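PDB 5EHK: lantibiotic dehydratase from Microbispora corallina, which probably dehydrates serine and threonine residues of the precursor peptide of the lantibiotic NAI-107 in a tRNA-dependent reaction. Local coordinates for residues A[385-390]-A[788-793]; A[498-503]-A[531-536]. One frame throughout, in Å; residues are numbered along the deposited sequence.

Contact 1: A[385-390]-A[788-793]; sequences EIERAA and VPLERR
Val-788 and Leu-790, two apart on strand 785-792, both turn toward helix 380-395, a good illustration of how alternation along a strand sends every second side chain to the same face. The axes of 385-390 and 788-792 approach to 10.1 Å and cross at -60°. Ile-386 meets Val-788 tip to tip, CD1 lying 3.8 Å from Val-788 CG1, while its CG2 branch faces both valine methyls. One leucine methyl does most of the remaining work: Leu-790 CD2 sits 3.8 Å from Glu-387 CG and 4.1 Å from Ala-390 CB, beside the helix backbone. This is a helix packed on the face of a β-sheet, in which strand 785-792 runs antiparallel to 6-17 and 500-508. Val-522 and Val-505 extend the apolar surface round Ile-386. Toward partly exposed Arg-793, just past the strand's end, the contact thins to a single salt bridge. The arginine chain, bent at chi3 (-68°), presents the guanidinium edge, and its NH2 lies 2.8 Å from Glu-387 OE1. The carboxylate and guanidinium planes are 61° apart, and OE1 is the oxygen nearer NH2. Glu-387 OE2 instead accepts the backbone N-H of Ala-8, and Arg-793 also donates to the carbonyls of Ser-4 and Phe-6.

Contact 2: A[498-503]-A[531-536]; sequences PNSLEL and HHAGAT
Glu-502 OE1 is gripped by three donors: the hydroxyl and the backbone N-H of Thr-536, with Ser-530 OG as the third. The threonine N-H, 2.8 Å from N to OE1, uses the syn lone pair, whereas Thr-536 OG1 approaches the same OE1 from 45° above the carboxylate plane at 2.6 Å. The other oxygen, OE2, takes the N-H of Gly-534, again from above the plane, and a weak second bond from Thr-536 N. Beyond CG the glutamate chain is extended (chi2 178°), which carries its carboxylate from strand 500-508 into the loop that follows strand 521-524. Here that loop forms a type II β turn from His-532 to Ala-535, closed by Ala-535 N donating to His-532 O; Gly-534 occupies the third position, with the positive phi usual there. Two residues earlier on the strand, Ser-500 OG accepts the N-H of Ala-533 almost straight on (164°), and Ser-500 CB packs against Ala-533 CB at 3.5 Å. A water joins Ser-500 O, 2.8 Å away, to His-531 ND1 at the ring edge. So many donors converging on a buried carboxylate would favour its ionised form, the negative charge, spread over OE1 and OE2, probably being stabilised by the surrounding amide N-H groups and hydroxyls.

Contacts 1 and 2, their centres about 10 Å apart, show how two layers can be fixed to one pair of antiparallel strands. Strands 785-792 and 500-508 are joined by probable hydrogen bonds from Val-788 N to Leu-503 O (2.9 Å) and from Leu-501 N to Leu-790 O (3.0 Å). The helix of contact 1 meets Val-788 and Leu-790, while Pro-789 between them touches Glu-502 and Ala-533 of contact 2. Conversely, Leu-503 packs on Ala-390, so the strands lie sandwiched between helix and loop. Contact 2 is nested in sequence within the long chain loop that contact 1 closes. Both contacts are buried.

Contact 1: A[385-390]-A[788-793]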
ATOM      1  N   GLU A 385      10.246  -6.060 -40.317  1.00 26.01           N
ATOM      2  CA  GLU A 385      11.011  -6.220 -39.080  1.00 26.80           C
ATOM      3  C   GLU A 385      10.271  -5.464 -37.991  1.00 25.68           C
ATOM      4  O   GLU A 385       9.891  -6.034 -36.969  1.00 26.59           O
ATOM      5  CB  GLU A 385      12.446  -5.694 -39.240  1.00 21.00           C
ATOM      6  CG  GLU A 385      13.411  -6.020 -38.082  1.00 23.70           C
ATOM      7  CD  GLU A 385      13.562  -7.523 -37.758  1.00 29.88           C
ATOM      8  OE1 GLU A 385      13.943  -8.323 -38.642  1.00 33.06           O
ATOM      9  OE2 GLU A 385      13.325  -7.902 -36.588  1.00 37.13           O
ATOM     10  N   ILE A 386      10.016  -4.192 -38.259  1.00 19.48           N
ATOM     11  CA  ILE A 386       9.316  -3.347 -37.334  1.00 17.22           C
ATOM     12  C   ILE A 386       7.954  -3.908 -36.968  1.00 20.21           C
ATOM     13  O   ILE A 386       7.595  -3.923 -35.803  1.00 25.09           O
ATOM     14  CB  ILE A 386       9.175  -1.947 -37.908  1.00 20.55           C
ATOM     15  CG1 ILE A 386      10.573  -1.374 -38.169  1.00 16.11           C
ATOM     16  CG2 ILE A 386       8.353  -1.056 -36.972  1.00 13.91           C
ATOM     17  CD1 ILE A 386      10.555  -0.030 -38.785  1.00 16.60           C
ATOM     18  N   GLU A 387       7.214  -4.430 -37.929  1.00 20.87           N
ATOM     19  CA  GLU A 387       5.930  -5.028 -37.586  1.00 21.04           C
ATOM     20  C   GLU A 387       6.065  -6.232 -36.663  1.00 24.55           C
ATOM     21  O   GLU A 387       5.199  -6.456 -35.813  1.00 30.73           O
ATOM     22  CB  GLU A 387       5.163  -5.430 -38.833  1.00 19.84           C
ATOM     23  CG  GLU A 387       4.799  -4.243 -39.682  1.00 25.33           C
ATOM     24  CD  GLU A 387       4.117  -4.635 -40.968  1.00 27.97           C
ATOM     25  OE1 GLU A 387       4.007  -5.848 -41.232  1.00 27.35           O
ATOM     26  OE2 GLU A 387       3.725  -3.728 -41.729  1.00 28.84           O
ATOM     27  N   ARG A 388       7.135  -7.009 -36.821  1.00 25.01           N
ATOM     28  CA  ARG A 388       7.321  -8.210 -36.011  1.00 28.71           C
ATOM     29  C   ARG A 388       7.787  -7.803 -34.599  1.00 26.66           C
ATOM     30  O   ARG A 388       7.505  -8.476 -33.609  1.00 24.07           O
ATOM     31  CB  ARG A 388       8.344  -9.153 -36.665  1.00 27.36           C
ATOM     32  CG  ARG A 388       7.775 -10.039 -37.796  1.00 43.43           C
ATOM     33  CD  ARG A 388       8.697 -11.230 -38.162  1.00 49.07           C
ATOM     34  NE  ARG A 388       8.420 -12.418 -37.351  1.00 61.92           N
ATOM     35  CZ  ARG A 388       8.658 -13.676 -37.729  1.00 61.69           C
ATOM     36  NH1 ARG A 388       9.200 -13.937 -38.914  1.00 56.12           N
ATOM     37  NH2 ARG A 388       8.355 -14.680 -36.911  1.00 56.64           N
ATOM     38  N   ALA A 389       8.473  -6.673 -34.525  1.00 21.63           N
ATOM     39  CA  ALA A 389       8.985  -6.167 -33.268  1.00 21.09           C
ATOM     40  C   ALA A 389       7.839  -5.665 -32.398  1.00 23.83           C
ATOM     41  O   ALA A 389       7.691  -6.083 -31.244  1.00 19.49           O
ATOM     42  CB  ALA A 389       9.988  -5.074 -33.527  1.00 15.64           C
ATOM     43  N   ALA A 390       7.053  -4.748 -32.966  1.00 24.75           N
ATOM     44  CA  ALA A 390       5.812  -4.292 -32.366  1.00 19.29           C
ATOM     45  C   ALA A 390       5.024  -5.477 -31.796  1.00 21.99           C
ATOM     46  O   ALA A 390       4.586  -5.431 -30.641  1.00 24.85           O
ATOM     47  CB  ALA A 390       4.981  -3.531 -33.383  1.00 17.44           C
ATOM     48  N   VAL A 788       7.408   5.302 -37.154  1.00 20.24           N
ATOM     49  CA  VAL A 788       6.530   4.505 -37.981  1.00 19.53           C
ATOM     50  C   VAL A 788       5.267   4.095 -37.254  1.00 17.22           C
ATOM     51  O   VAL A 788       5.328   3.366 -36.295  1.00 18.02           O
ATOM     52  CB  VAL A 788       7.300   3.285 -38.570  1.00 21.54           C
ATOM     53  CG1 VAL A 788       8.510   2.944 -37.731  1.00 24.04           C
ATOM     54  CG2 VAL A 788       6.378   2.077 -38.814  1.00 21.19           C
ATOM     55  N   PRO A 789       4.113   4.609 -37.700  1.00 19.90           N
ATOM     56  CA  PRO A 789       2.800   4.221 -37.162  1.00 17.30           C
ATOM     57  C   PRO A 789       2.431   2.810 -37.595  1.00 18.51           C
ATOM     58  O   PRO A 789       2.908   2.358 -38.618  1.00 22.87           O
ATOM     59  CB  PRO A 789       1.841   5.229 -37.805  1.00 16.58           C
ATOM     60  CG  PRO A 789       2.732   6.395 -38.198  1.00 23.09           C
ATOM     61  CD  PRO A 789       4.033   5.778 -38.591  1.00 18.87           C
ATOM     62  N   LEU A 790       1.597   2.131 -36.822  1.00 17.70           N
ATOM     63  CA  LEU A 790       1.120   0.789 -37.137  1.00 16.53           C
ATOM     64  C   LEU A 790      -0.325   0.682 -36.654  1.00 17.33           C
ATOM     65  O   LEU A 790      -0.684   1.314 -35.656  1.00 18.15           O
ATOM     66  CB  LEU A 790       1.989  -0.280 -36.458  1.00 15.89           C
ATOM     67  CG  LEU A 790       3.481  -0.353 -36.835  1.00 19.81           C
ATOM     68  CD1 LEU A 790       4.295   0.459 -35.872  1.00 24.59           C
ATOM     69  CD2 LEU A 790       4.038  -1.784 -36.914  1.00 15.26           C
ATOM     70  N   GLU A 791      -1.161  -0.070 -37.373  1.00 12.94           N
ATOM     71  CA  GLU A 791      -2.557  -0.262 -36.981  1.00 13.01           C
ATOM     72  C   GLU A 791      -2.831  -1.737 -36.822  1.00 19.51           C
ATOM     73  O   GLU A 791      -2.117  -2.561 -37.393  1.00 21.15           O
ATOM     74  CB  GLU A 791      -3.524   0.296 -38.026  1.00 11.78           C
ATOM     75  CG  GLU A 791      -3.300   1.746 -38.402  1.00 16.33           C
ATOM     76  CD  GLU A 791      -4.295   2.247 -39.454  1.00 20.06           C
ATOM     77  OE1 GLU A 791      -5.088   1.424 -39.977  1.00 18.86           O
ATOM     78  OE2 GLU A 791      -4.314   3.475 -39.714  1.00 19.77           O
ATOM     79  N   ARG A 792      -3.868  -2.083 -36.063  1.00 16.68           N
ATOM     80  CA  ARG A 792      -4.299  -3.468 -36.020  1.00 15.42           C
ATOM     81  C   ARG A 792      -4.595  -3.922 -37.453  1.00 20.72           C
ATOM     82  O   ARG A 792      -5.353  -3.262 -38.169  1.00 23.70           O
ATOM     83  CB  ARG A 792      -5.534  -3.599 -35.148  1.00 15.72           C
ATOM     84  CG  ARG A 792      -5.955  -5.040 -34.887  1.00 19.81           C
ATOM     85  CD  ARG A 792      -7.199  -5.132 -33.975  1.00 18.92           C
ATOM     86  NE  ARG A 792      -8.302  -4.287 -34.435  1.00 19.24           N
ATOM     87  CZ  ARG A 792      -8.739  -3.214 -33.789  1.00 17.11           C
ATOM     88  NH1 ARG A 792      -8.184  -2.864 -32.640  1.00 15.67           N
ATOM     89  NH2 ARG A 792      -9.741  -2.498 -34.286  1.00 17.99           N
ATOM     90  N   ARG A 793      -3.969  -5.022 -37.878  1.00 24.50           N
ATOM     91  CA  ARG A 793      -4.125  -5.549 -39.248  1.00 22.94           C
ATOM     92  C   ARG A 793      -5.582  -5.952 -39.522  1.00 15.10           C
ATOM     93  O   ARG A 793      -6.202  -5.427 -40.438  1.00 18.23           O
ATOM     94  CB  ARG A 793      -3.143  -6.723 -39.502  1.00 23.33           C
ATOM     95  CG  ARG A 793      -3.031  -7.207 -40.963  1.00 18.82           C
ATOM     96  CD  ARG A 793      -1.910  -8.252 -41.171  1.00 16.86           C
ATOM     97  NE  ARG A 793      -0.583  -7.664 -40.995  1.00 22.29           N
ATOM     98  CZ  ARG A 793       0.109  -7.060 -41.959  1.00 27.76           C
ATOM     99  NH1 ARG A 793      -0.391  -6.972 -43.182  1.00 25.91           N
ATOM    100  NH2 ARG A 793       1.295  -6.522 -41.700  1.00 27.54           N
TER

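Contact 2: A[498-503]-A[531-536]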
ATOM      1  N   PRO A 498      -4.697  -3.363 -29.737  1.00 14.49           N
ATOM      2  CA  PRO A 498      -5.048  -1.945 -29.753  1.00 14.76           C
ATOM      3  C   PRO A 498      -5.344  -1.484 -31.168  1.00 13.85           C
ATOM      4  O   PRO A 498      -4.908  -2.152 -32.114  1.00 15.97           O
ATOM      5  CB  PRO A 498      -3.764  -1.278 -29.278  1.00 15.22           C
ATOM      6  CG  PRO A 498      -2.689  -2.196 -29.777  1.00 12.23           C
ATOM      7  CD  PRO A 498      -3.246  -3.574 -29.610  1.00 12.30           C
ATOM      8  N   ASN A 499      -6.050  -0.365 -31.308  1.00 13.86           N
ATOM      9  CA  ASN A 499      -6.298   0.245 -32.617  1.00 13.93           C
ATOM     10  C   ASN A 499      -5.017   0.677 -33.324  1.00 12.47           C
ATOM     11  O   ASN A 499      -4.825   0.355 -34.486  1.00 17.08           O
ATOM     12  CB  ASN A 499      -7.225   1.452 -32.511  1.00 10.53           C
ATOM     13  CG  ASN A 499      -8.526   1.135 -31.800  1.00 13.50           C
ATOM     14  OD1 ASN A 499      -9.125   0.072 -31.992  1.00 10.07           O
ATOM     15  ND2 ASN A 499      -8.992   2.085 -30.996  1.00 13.11           N
ATOM     16  N   SER A 500      -4.130   1.382 -32.634  1.00 11.31           N
ATOM     17  CA  SER A 500      -2.916   1.853 -33.287  1.00 11.01           C
ATOM     18  C   SER A 500      -1.743   2.155 -32.330  1.00 12.40           C
ATOM     19  O   SER A 500      -1.880   2.060 -31.123  1.00 14.52           O
ATOM     20  CB  SER A 500      -3.234   3.061 -34.184  1.00 11.73           C
ATOM     21  OG  SER A 500      -3.449   4.270 -33.461  1.00 11.93           O
ATOM     22  N   LEU A 501      -0.580   2.473 -32.883  1.00 13.96           N
ATOM     23  CA  LEU A 501       0.594   2.799 -32.077  1.00 17.67           C
ATOM     24  C   LEU A 501       1.681   3.456 -32.942  1.00 16.99           C
ATOM     25  O   LEU A 501       1.529   3.533 -34.156  1.00 17.84           O
ATOM     26  CB  LEU A 501       1.141   1.567 -31.343  1.00 14.72           C
ATOM     27  CG  LEU A 501       1.719   0.436 -32.184  1.00 15.13           C
ATOM     28  CD1 LEU A 501       2.883  -0.169 -31.431  1.00 12.21           C
ATOM     29  CD2 LEU A 501       0.656  -0.628 -32.520  1.00 13.21           C
ATOM     30  N   GLU A 502       2.738   3.961 -32.304  1.00 12.58           N
ATOM     31  CA  GLU A 502       3.857   4.581 -32.999  1.00 14.56           C
ATOM     32  C   GLU A 502       5.147   4.187 -32.318  1.00 17.83           C
ATOM     33  O   GLU A 502       5.290   4.390 -31.122  1.00 24.14           O
ATOM     34  CB  GLU A 502       3.713   6.116 -33.015  1.00 16.12           C
ATOM     35  CG  GLU A 502       2.566   6.595 -33.921  1.00 17.25           C
ATOM     36  CD  GLU A 502       2.350   8.105 -33.929  1.00 18.84           C
ATOM     37  OE1 GLU A 502       2.693   8.794 -32.929  1.00 17.77           O
ATOM     38  OE2 GLU A 502       1.813   8.597 -34.947  1.00 16.01           O
ATOM     39  N   LEU A 503       6.070   3.594 -33.067  1.00 16.40           N
ATOM     40  CA  LEU A 503       7.396   3.284 -32.557  1.00 16.01           C
ATOM     41  C   LEU A 503       8.333   4.244 -33.257  1.00 18.33           C
ATOM     42  O   LEU A 503       8.174   4.528 -34.441  1.00 21.40           O
ATOM     43  CB  LEU A 503       7.775   1.825 -32.859  1.00 15.49           C
ATOM     44  CG  LEU A 503       6.820   0.775 -32.283  1.00 20.67           C
ATOM     45  CD1 LEU A 503       7.115  -0.633 -32.783  1.00 13.16           C
ATOM     46  CD2 LEU A 503       6.837   0.824 -30.745  1.00 15.71           C
ATOM     47  N   HIS A 531       0.052   5.905 -28.494  1.00 14.95           N
ATOM     48  CA  HIS A 531      -0.974   4.903 -28.690  1.00 12.46           C
ATOM     49  C   HIS A 531      -1.930   5.284 -29.811  1.00 14.35           C
ATOM     50  O   HIS A 531      -2.993   4.675 -29.979  1.00 14.48           O
ATOM     51  CB  HIS A 531      -1.709   4.664 -27.383  1.00 15.13           C
ATOM     52  CG  HIS A 531      -0.859   3.986 -26.358  1.00 21.59           C
ATOM     53  ND1 HIS A 531      -0.380   2.700 -26.522  1.00 23.57           N
ATOM     54  CD2 HIS A 531      -0.360   4.428 -25.180  1.00 16.43           C
ATOM     55  CE1 HIS A 531       0.365   2.374 -25.479  1.00 19.59           C
ATOM     56  NE2 HIS A 531       0.399   3.407 -24.655  1.00 23.29           N
ATOM     57  N   HIS A 532      -1.515   6.250 -30.626  1.00 15.94           N
ATOM     58  CA  HIS A 532      -2.335   6.727 -31.742  1.00 15.63           C
ATOM     59  C   HIS A 532      -1.551   6.905 -33.044  1.00 14.57           C
ATOM     60  O   HIS A 532      -0.618   7.699 -33.110  1.00 18.35           O
ATOM     61  CB  HIS A 532      -2.960   8.062 -31.382  1.00 13.81           C
ATOM     62  CG  HIS A 532      -3.851   8.607 -32.447  1.00 12.80           C
ATOM     63  ND1 HIS A 532      -5.148   8.170 -32.624  1.00 11.51           N
ATOM     64  CD2 HIS A 532      -3.624   9.526 -33.412  1.00 12.83           C
ATOM     65  CE1 HIS A 532      -5.692   8.824 -33.634  1.00 13.75           C
ATOM     66  NE2 HIS A 532      -4.787   9.648 -34.135  1.00 14.79           N
ATOM     67  N   ALA A 533      -1.911   6.163 -34.079  1.00 12.79           N
ATOM     68  CA  ALA A 533      -1.288   6.366 -35.399  1.00 13.85           C
ATOM     69  C   ALA A 533      -1.498   7.799 -35.890  1.00 15.33           C
ATOM     70  O   ALA A 533      -2.639   8.211 -36.108  1.00 19.12           O
ATOM     71  CB  ALA A 533      -1.863   5.399 -36.399  1.00 11.72           C
ATOM     72  N   GLY A 534      -0.429   8.584 -35.998  1.00 12.95           N
ATOM     73  CA  GLY A 534      -0.584   9.971 -36.421  1.00 17.38           C
ATOM     74  C   GLY A 534      -0.271  11.031 -35.354  1.00 23.62           C
ATOM     75  O   GLY A 534      -0.098  12.224 -35.669  1.00 20.87           O
ATOM     76  N   ALA A 535      -0.198  10.607 -34.090  1.00 17.39           N
ATOM     77  CA  ALA A 535      -0.012  11.549 -32.998  1.00 16.95           C
ATOM     78  C   ALA A 535       1.313  12.291 -33.113  1.00 19.61           C
ATOM     79  O   ALA A 535       1.355  13.513 -32.949  1.00 15.41           O
ATOM     80  CB  ALA A 535      -0.099  10.835 -31.661  1.00 17.96           C
ATOM     81  N   THR A 536       2.387  11.552 -33.399  1.00 17.90           N
ATOM     82  CA  THR A 536       3.703  12.165 -33.478  1.00 20.10           C
ATOM     83  C   THR A 536       3.818  13.079 -34.703  1.00 21.48           C
ATOM     84  O   THR A 536       4.478  14.112 -34.660  1.00 20.38           O
ATOM     85  CB  THR A 536       4.833  11.107 -33.523  1.00 20.01           C
ATOM     86  OG1 THR A 536       4.775  10.294 -32.347  1.00 22.77           O
ATOM     87  CG2 THR A 536       6.210  11.784 -33.585  1.00 19.60           C
TER
HETATM   88  O   HOH W   1      -1.520   1.165 -28.448  1.00 16.38           O